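Local coordinates for protein integral membrane indolylacetylinositol arabinosyltransferase EmbC (Mycolicibacterium smegmatis, PDB 7BVE) that probably transfers arabinose units as a membrane-embedded glycosyltransferase building the arabinan of the mycobacterial cell wall, and binds the drug ethambutol, at residues 733-747 and 942-954. Sequence-based numbering, arbitrary orientation.
Sequences ANDVLVEQNANAGML and PPRIPELRTLQEV
The isobutyl group of Leu737 overlaps that of Leu948 at about a right angle, methyl on methyl, with Leu737 CD1 3.8 Å from Leu948 CD1; the other methyl of Leu948, CD2, packs against CB of Glu739. The carboxylate of Glu739 reaches over one face of the Arg944 guanidinium, OE2 lying 3.7 Å from Arg944 NH1 with the two planes 86° apart. This salt bridge is long, and since the oxygen lies well out of the guanidinium plane no N-H points at it and the attraction is one of charge alone; OE2 hydrogen-bonds instead to Tyr1028 OH. Arg944 is extended as far as CD (chi1 -178°) and bends at chi3, bringing NH2 near the carbonyl of Ala742, within the type I turn Asn741-Ala744, for a weak bond at the guanidinium edge.

Between the backbones, 736-738 and 949-950 form a short antiparallel ladder in the mixed sheet of the EmbC C-terminal domain, with 949-950 as an outermost strand and 1020-1029 on the far side of 736-738. Arg949 N donates to Val738 O at 2.9 Å from above the carbonyl plane, while Leu951 N lies nearly in line with the Val736 C=O, 3.0 Å from its oxygen, though the bond is bent at the hydrogen (133°). Thr950 occupies the N-cap of the helix that follows, whose first turn lies against the strand: CG1 of Val738 touches Val954 CG2 at 4.0 Å, and CG2 of the same valine rests on Leu951 CB. Gln740 NE2 also touches both methyls of Val954, 3.5 Å from CG2.

At the far end, Gly745 centres an inverse gamma turn, and its carbonyl accepts Ile945 N at 2.7 Å. Beyond it, Leu747 splits its branches between two residues, CD1 against Pro943 CB and CD2 against Ile945 CD1, where Tyr851 also packs on Leu747 and Pro943.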
ATOM      1  N   ALA A 733      33.735  -7.041 -12.895  1.00 15.07           N
ATOM      2  CA  ALA A 733      34.965  -6.337 -12.579  1.00 15.07           C
ATOM      3  C   ALA A 733      35.901  -6.189 -13.766  1.00 15.07           C
ATOM      4  O   ALA A 733      36.847  -5.407 -13.682  1.00 15.07           O
ATOM      5  CB  ALA A 733      35.692  -7.054 -11.454  1.00 15.07           C
ATOM      6  N   ASN A 734      35.681  -6.917 -14.855  1.00 15.07           N
ATOM      7  CA  ASN A 734      36.483  -6.742 -16.056  1.00 15.07           C
ATOM      8  C   ASN A 734      35.943  -5.669 -16.982  1.00 15.07           C
ATOM      9  O   ASN A 734      36.668  -5.220 -17.876  1.00 15.07           O
ATOM     10  CB  ASN A 734      36.576  -8.054 -16.833  1.00 15.07           C
ATOM     11  CG  ASN A 734      37.427  -9.078 -16.140  1.00 15.07           C
ATOM     12  OD1 ASN A 734      36.936 -10.107 -15.681  1.00 15.07           O
ATOM     13  ND2 ASN A 734      38.723  -8.810 -16.073  1.00 15.07           N
ATOM     14  N   ASP A 735      34.698  -5.251 -16.790  1.00 15.07           N
ATOM     15  CA  ASP A 735      34.023  -4.343 -17.698  1.00 15.07           C
ATOM     16  C   ASP A 735      33.688  -3.016 -17.046  1.00 15.07           C
ATOM     17  O   ASP A 735      32.839  -2.283 -17.550  1.00 15.07           O
ATOM     18  CB  ASP A 735      32.776  -5.020 -18.245  1.00 15.07           C
ATOM     19  CG  ASP A 735      33.118  -6.144 -19.194  1.00 15.07           C
ATOM     20  OD1 ASP A 735      34.140  -6.025 -19.895  1.00 15.07           O
ATOM     21  OD2 ASP A 735      32.402  -7.161 -19.229  1.00 15.07           O
ATOM     22  N   VAL A 736      34.343  -2.696 -15.939  1.00 15.07           N
ATOM     23  CA  VAL A 736      34.245  -1.401 -15.287  1.00 15.07           C
ATOM     24  C   VAL A 736      35.618  -0.763 -15.355  1.00 15.07           C
ATOM     25  O   VAL A 736      36.597  -1.348 -14.884  1.00 15.07           O
ATOM     26  CB  VAL A 736      33.767  -1.525 -13.837  1.00 15.07           C
ATOM     27  CG1 VAL A 736      33.880  -0.215 -13.159  1.00 15.07           C
ATOM     28  CG2 VAL A 736      32.346  -1.981 -13.796  1.00 15.07           C
ATOM     29  N   LEU A 737      35.693   0.421 -15.945  1.00 15.07           N
ATOM     30  CA  LEU A 737      36.945   1.138 -16.114  1.00 15.07           C
ATOM     31  C   LEU A 737      37.101   2.165 -15.003  1.00 15.07           C
ATOM     32  O   LEU A 737      36.142   2.843 -14.639  1.00 15.07           O
ATOM     33  CB  LEU A 737      36.982   1.820 -17.474  1.00 15.07           C
ATOM     34  CG  LEU A 737      36.897   0.867 -18.654  1.00 15.07           C
ATOM     35  CD1 LEU A 737      36.809   1.642 -19.930  1.00 15.07           C
ATOM     36  CD2 LEU A 737      38.090  -0.040 -18.677  1.00 15.07           C
ATOM     37  N   VAL A 738      38.309   2.270 -14.462  1.00 15.07           N
ATOM     38  CA  VAL A 738      38.573   3.046 -13.255  1.00 15.07           C
ATOM     39  C   VAL A 738      39.783   3.933 -13.500  1.00 15.07           C
ATOM     40  O   VAL A 738      40.848   3.435 -13.875  1.00 15.07           O
ATOM     41  CB  VAL A 738      38.825   2.129 -12.039  1.00 15.07           C
ATOM     42  CG1 VAL A 738      39.326   2.914 -10.864  1.00 15.07           C
ATOM     43  CG2 VAL A 738      37.565   1.400 -11.641  1.00 15.07           C
ATOM     44  N   GLU A 739      39.633   5.240 -13.290  1.00 18.10           N
ATOM     45  CA  GLU A 739      40.780   6.141 -13.253  1.00 18.10           C
ATOM     46  C   GLU A 739      41.176   6.414 -11.808  1.00 18.10           C
ATOM     47  O   GLU A 739      40.364   6.866 -10.998  1.00 18.10           O
ATOM     48  CB  GLU A 739      40.527   7.438 -14.013  1.00 18.10           C
ATOM     49  CG  GLU A 739      39.299   8.230 -13.685  1.00 18.10           C
ATOM     50  CD  GLU A 739      39.352   9.581 -14.343  1.00 18.10           C
ATOM     51  OE1 GLU A 739      40.427   9.927 -14.877  1.00 18.10           O
ATOM     52  OE2 GLU A 739      38.323  10.283 -14.363  1.00 18.10           O
ATOM     53  N   GLN A 740      42.428   6.111 -11.487  1.00 27.06           N
ATOM     54  CA  GLN A 740      42.935   6.370 -10.151  1.00 27.06           C
ATOM     55  C   GLN A 740      43.228   7.849  -9.964  1.00 27.06           C
ATOM     56  O   GLN A 740      42.659   8.504  -9.085  1.00 27.06           O
ATOM     57  CB  GLN A 740      44.187   5.537  -9.915  1.00 27.06           C
ATOM     58  CG  GLN A 740      43.934   4.058  -9.821  1.00 27.06           C
ATOM     59  CD  GLN A 740      45.213   3.281  -9.666  1.00 27.06           C
ATOM     60  OE1 GLN A 740      46.302   3.836  -9.758  1.00 27.06           O
ATOM     61  NE2 GLN A 740      45.092   1.993  -9.415  1.00 27.06           N
ATOM     62  N   ASN A 741      44.112   8.395 -10.791  1.00 33.53           N
ATOM     63  CA  ASN A 741      44.516   9.792 -10.697  1.00 33.53           C
ATOM     64  C   ASN A 741      43.670  10.603 -11.673  1.00 33.53           C
ATOM     65  O   ASN A 741      43.792  10.439 -12.888  1.00 33.53           O
ATOM     66  CB  ASN A 741      46.002   9.931 -11.011  1.00 33.53           C
ATOM     67  CG  ASN A 741      46.568  11.259 -10.575  1.00 33.53           C
ATOM     68  OD1 ASN A 741      45.874  12.074  -9.972  1.00 33.53           O
ATOM     69  ND2 ASN A 741      47.836  11.492 -10.889  1.00 33.53           N
ATOM     70  N   ALA A 742      42.824  11.486 -11.147  1.00 27.55           N
ATOM     71  CA  ALA A 742      41.961  12.317 -11.977  1.00 27.55           C
ATOM     72  C   ALA A 742      42.647  13.576 -12.485  1.00 27.55           C
ATOM     73  O   ALA A 742      41.973  14.441 -13.045  1.00 27.55           O
ATOM     74  CB  ALA A 742      40.696  12.702 -11.213  1.00 27.55           C
ATOM     75  N   ASN A 743      43.960  13.703 -12.307  1.00 36.28           N
ATOM     76  CA  ASN A 743      44.716  14.859 -12.767  1.00 36.28           C
ATOM     77  C   ASN A 743      45.641  14.513 -13.923  1.00 36.28           C
ATOM     78  O   ASN A 743      46.544  15.289 -14.243  1.00 36.28           O
ATOM     79  CB  ASN A 743      45.536  15.447 -11.622  1.00 36.28           C
ATOM     80  CG  ASN A 743      44.680  15.918 -10.479  1.00 36.28           C
ATOM     81  OD1 ASN A 743      44.746  15.377  -9.378  1.00 36.28           O
ATOM     82  ND2 ASN A 743      43.868  16.935 -10.732  1.00 36.28           N
ATOM     83  N   ALA A 744      45.439  13.358 -14.550  1.00 38.59           N
ATOM     84  CA  ALA A 744      46.424  12.831 -15.485  1.00 38.59           C
ATOM     85  C   ALA A 744      46.217  13.358 -16.901  1.00 38.59           C
ATOM     86  O   ALA A 744      47.094  14.025 -17.455  1.00 38.59           O
ATOM     87  CB  ALA A 744      46.386  11.300 -15.468  1.00 38.59           C
ATOM     88  N   GLY A 745      45.063  13.072 -17.495  1.00 31.36           N
ATOM     89  CA  GLY A 745      44.879  13.363 -18.901  1.00 31.36           C
ATOM     90  C   GLY A 745      44.243  14.696 -19.225  1.00 31.36           C
ATOM     91  O   GLY A 745      43.357  14.761 -20.078  1.00 31.36           O
ATOM     92  N   MET A 746      44.681  15.765 -18.564  1.00 42.40           N
ATOM     93  CA  MET A 746      44.195  17.103 -18.874  1.00 42.40           C
ATOM     94  C   MET A 746      44.772  17.567 -20.203  1.00 42.40           C
ATOM     95  O   MET A 746      45.969  17.409 -20.455  1.00 42.40           O
ATOM     96  CB  MET A 746      44.577  18.082 -17.767  1.00 42.40           C
ATOM     97  CG  MET A 746      43.840  17.893 -16.459  1.00 42.40           C
ATOM     98  SD  MET A 746      42.103  18.336 -16.581  1.00 42.40           S
ATOM     99  CE  MET A 746      41.495  17.789 -14.994  1.00 42.40           C
ATOM    100  N   LEU A 747      43.922  18.140 -21.050  1.00 39.45           N
ATOM    101  CA  LEU A 747      44.370  18.609 -22.350  1.00 39.45           C
ATOM    102  C   LEU A 747      45.154  19.911 -22.202  1.00 39.45           C
ATOM    103  O   LEU A 747      45.118  20.577 -21.164  1.00 39.45           O
ATOM    104  CB  LEU A 747      43.181  18.804 -23.289  1.00 39.45           C
ATOM    105  CG  LEU A 747      42.432  17.541 -23.717  1.00 39.45           C
ATOM    106  CD1 LEU A 747      41.180  17.886 -24.489  1.00 39.45           C
ATOM    107  CD2 LEU A 747      43.331  16.659 -24.549  1.00 39.45           C
ATOM    108  N   PRO A 942      38.120  22.306 -16.861  1.00 28.94           N
ATOM    109  CA  PRO A 942      38.614  22.060 -18.204  1.00 28.94           C
ATOM    110  C   PRO A 942      38.547  20.603 -18.703  1.00 28.94           C
ATOM    111  O   PRO A 942      38.401  19.746 -17.902  1.00 28.94           O
ATOM    112  CB  PRO A 942      40.026  22.620 -18.124  1.00 28.94           C
ATOM    113  CG  PRO A 942      40.402  22.459 -16.701  1.00 28.94           C
ATOM    114  CD  PRO A 942      39.137  22.645 -15.912  1.00 28.94           C
ATOM    115  N   PRO A 943      38.561  20.340 -20.030  1.00 30.01           N
ATOM    116  CA  PRO A 943      38.487  19.008 -20.619  1.00 30.01           C
ATOM    117  C   PRO A 943      39.628  18.067 -20.248  1.00 30.01           C
ATOM    118  O   PRO A 943      40.725  18.488 -20.132  1.00 30.01           O
ATOM    119  CB  PRO A 943      38.765  19.244 -22.086  1.00 30.01           C
ATOM    120  CG  PRO A 943      38.196  20.569 -22.295  1.00 30.01           C
ATOM    121  CD  PRO A 943      38.637  21.332 -21.071  1.00 30.01           C
ATOM    122  N   ARG A 944      39.339  16.790 -20.368  1.00 19.29           N
ATOM    123  CA  ARG A 944      40.180  15.726 -19.862  1.00 19.29           C
ATOM    124  C   ARG A 944      39.924  14.467 -20.670  1.00 19.29           C
ATOM    125  O   ARG A 944      38.772  14.128 -20.945  1.00 19.29           O
ATOM    126  CB  ARG A 944      39.867  15.507 -18.380  1.00 19.29           C
ATOM    127  CG  ARG A 944      40.684  14.480 -17.670  1.00 19.29           C
ATOM    128  CD  ARG A 944      40.246  14.433 -16.229  1.00 19.29           C
ATOM    129  NE  ARG A 944      38.864  13.997 -16.100  1.00 19.29           N
ATOM    130  CZ  ARG A 944      38.170  14.069 -14.974  1.00 19.29           C
ATOM    131  NH1 ARG A 944      36.918  13.655 -14.918  1.00 19.29           N
ATOM    132  NH2 ARG A 944      38.733  14.563 -13.893  1.00 19.29           N
ATOM    133  N   ILE A 945      40.997  13.793 -21.073  1.00 19.67           N
ATOM    134  CA  ILE A 945      40.882  12.437 -21.606  1.00 19.67           C
ATOM    135  C   ILE A 945      41.453  11.483 -20.565  1.00 19.67           C
ATOM    136  O   ILE A 945      42.678  11.423 -20.376  1.00 19.67           O
ATOM    137  CB  ILE A 945      41.586  12.275 -22.958  1.00 19.67           C
ATOM    138  CG1 ILE A 945      40.851  13.081 -24.022  1.00 19.67           C
ATOM    139  CG2 ILE A 945      41.579  10.833 -23.386  1.00 19.67           C
ATOM    140  CD1 ILE A 945      41.552  13.113 -25.338  1.00 19.67           C
ATOM    141  N   PRO A 946      40.608  10.751 -19.851  1.00 16.31           N
ATOM    142  CA  PRO A 946      41.087   9.931 -18.741  1.00 16.31           C
ATOM    143  C   PRO A 946      41.850   8.700 -19.199  1.00 16.31           C
ATOM    144  O   PRO A 946      41.611   8.160 -20.279  1.00 16.31           O
ATOM    145  CB  PRO A 946      39.795   9.539 -18.030  1.00 16.31           C
ATOM    146  CG  PRO A 946      38.752   9.667 -19.038  1.00 16.31           C
ATOM    147  CD  PRO A 946      39.143  10.807 -19.888  1.00 16.31           C
ATOM    148  N   GLU A 947      42.786   8.269 -18.358  1.00 21.12           N
ATOM    149  CA  GLU A 947      43.568   7.058 -18.574  1.00 21.12           C
ATOM    150  C   GLU A 947      43.008   5.980 -17.661  1.00 21.12           C
ATOM    151  O   GLU A 947      43.162   6.055 -16.438  1.00 21.12           O
ATOM    152  CB  GLU A 947      45.043   7.308 -18.293  1.00 21.12           C
ATOM    153  CG  GLU A 947      45.674   8.278 -19.254  1.00 21.12           C
ATOM    154  CD  GLU A 947      47.110   8.568 -18.913  1.00 21.12           C
ATOM    155  OE1 GLU A 947      47.569   8.101 -17.852  1.00 21.12           O
ATOM    156  OE2 GLU A 947      47.778   9.267 -19.700  1.00 21.12           O
ATOM    157  N   LEU A 948      42.369   4.976 -18.252  1.00 15.07           N
ATOM    158  CA  LEU A 948      41.496   4.065 -17.533  1.00 15.07           C
ATOM    159  C   LEU A 948      42.130   2.687 -17.385  1.00 15.07           C
ATOM    160  O   LEU A 948      42.821   2.202 -18.282  1.00 15.07           O
ATOM    161  CB  LEU A 948      40.160   3.949 -18.260  1.00 15.07           C
ATOM    162  CG  LEU A 948      39.407   5.267 -18.402  1.00 15.07           C
ATOM    163  CD1 LEU A 948      38.212   5.104 -19.294  1.00 15.07           C
ATOM    164  CD2 LEU A 948      38.972   5.770 -17.065  1.00 15.07           C
ATOM    165  N   ARG A 949      41.891   2.064 -16.232  1.00 15.07           N
ATOM    166  CA  ARG A 949      42.248   0.679 -15.964  1.00 15.07           C
ATOM    167  C   ARG A 949      41.005  -0.032 -15.462  1.00 15.07           C
ATOM    168  O   ARG A 949      40.036   0.606 -15.060  1.00 15.07           O
ATOM    169  CB  ARG A 949      43.357   0.557 -14.919  1.00 15.07           C
ATOM    170  CG  ARG A 949      44.668   1.191 -15.309  1.00 15.07           C
ATOM    171  CD  ARG A 949      45.686   1.053 -14.197  1.00 15.07           C
ATOM    172  NE  ARG A 949      46.116  -0.329 -14.023  1.00 15.07           N
ATOM    173  CZ  ARG A 949      46.849  -0.764 -13.003  1.00 15.07           C
ATOM    174  NH1 ARG A 949      47.230   0.074 -12.050  1.00 15.07           N
ATOM    175  NH2 ARG A 949      47.195  -2.039 -12.931  1.00 15.07           N
ATOM    176  N   THR A 950      41.027  -1.358 -15.481  1.00 15.07           N
ATOM    177  CA  THR A 950      39.848  -2.079 -15.035  1.00 15.07           C
ATOM    178  C   THR A 950      39.807  -2.136 -13.516  1.00 15.07           C
ATOM    179  O   THR A 950      40.801  -1.896 -12.835  1.00 15.07           O
ATOM    180  CB  THR A 950      39.812  -3.487 -15.620  1.00 15.07           C
ATOM    181  OG1 THR A 950      40.963  -4.215 -15.197  1.00 15.07           O
ATOM    182  CG2 THR A 950      39.812  -3.425 -17.119  1.00 15.07           C
ATOM    183  N   LEU A 951      38.628  -2.449 -12.983  1.00 15.07           N
ATOM    184  CA  LEU A 951      38.461  -2.524 -11.537  1.00 15.07           C
ATOM    185  C   LEU A 951      39.147  -3.741 -10.939  1.00 15.07           C
ATOM    186  O   LEU A 951      39.479  -3.724  -9.757  1.00 15.07           O
ATOM    187  CB  LEU A 951      36.972  -2.509 -11.192  1.00 15.07           C
ATOM    188  CG  LEU A 951      36.424  -2.428  -9.770  1.00 15.07           C
ATOM    189  CD1 LEU A 951      35.157  -1.632  -9.783  1.00 15.07           C
ATOM    190  CD2 LEU A 951      36.120  -3.797  -9.220  1.00 15.07           C
ATOM    191  N   GLN A 952      39.382  -4.786 -11.724  1.00 15.07           N
ATOM    192  CA  GLN A 952      40.097  -5.955 -11.231  1.00 15.07           C
ATOM    193  C   GLN A 952      41.582  -5.674 -11.059  1.00 15.07           C
ATOM    194  O   GLN A 952      42.230  -6.288 -10.208  1.00 15.07           O
ATOM    195  CB  GLN A 952      39.857  -7.126 -12.186  1.00 15.07           C
ATOM    196  CG  GLN A 952      40.453  -8.470 -11.805  1.00 15.07           C
ATOM    197  CD  GLN A 952      39.889  -9.041 -10.520  1.00 15.07           C
ATOM    198  OE1 GLN A 952      38.721  -8.850 -10.200  1.00 15.07           O
ATOM    199  NE2 GLN A 952      40.712  -9.782  -9.797  1.00 15.07           N
ATOM    200  N   GLU A 953      42.133  -4.735 -11.820  1.00 15.07           N
ATOM    201  CA  GLU A 953      43.533  -4.369 -11.672  1.00 15.07           C
ATOM    202  C   GLU A 953      43.765  -3.304 -10.615  1.00 15.07           C
ATOM    203  O   GLU A 953      44.869  -3.224 -10.071  1.00 15.07           O
ATOM    204  CB  GLU A 953      44.088  -3.871 -13.000  1.00 15.07           C
ATOM    205  CG  GLU A 953      44.099  -4.920 -14.067  1.00 15.07           C
ATOM    206  CD  GLU A 953      44.624  -4.396 -15.378  1.00 15.07           C
ATOM    207  OE1 GLU A 953      44.890  -3.181 -15.466  1.00 15.07           O
ATOM    208  OE2 GLU A 953      44.764  -5.196 -16.324  1.00 15.07           O
ATOM    209  N   VAL A 954      42.763  -2.484 -10.320  1.00 15.07           N
ATOM    210  CA  VAL A 954      42.869  -1.463  -9.289  1.00 15.07           C
ATOM    211  C   VAL A 954      42.520  -2.073  -7.938  1.00 15.07           C
ATOM    212  O   VAL A 954      43.348  -2.104  -7.023  1.00 15.07           O
ATOM    213  CB  VAL A 954      41.956  -0.273  -9.614  1.00 15.07           C
ATOM    214  CG1 VAL A 954      41.973   0.724  -8.495  1.00 15.07           C
ATOM    215  CG2 VAL A 954      42.391   0.367 -10.902  1.00 15.07           C
TER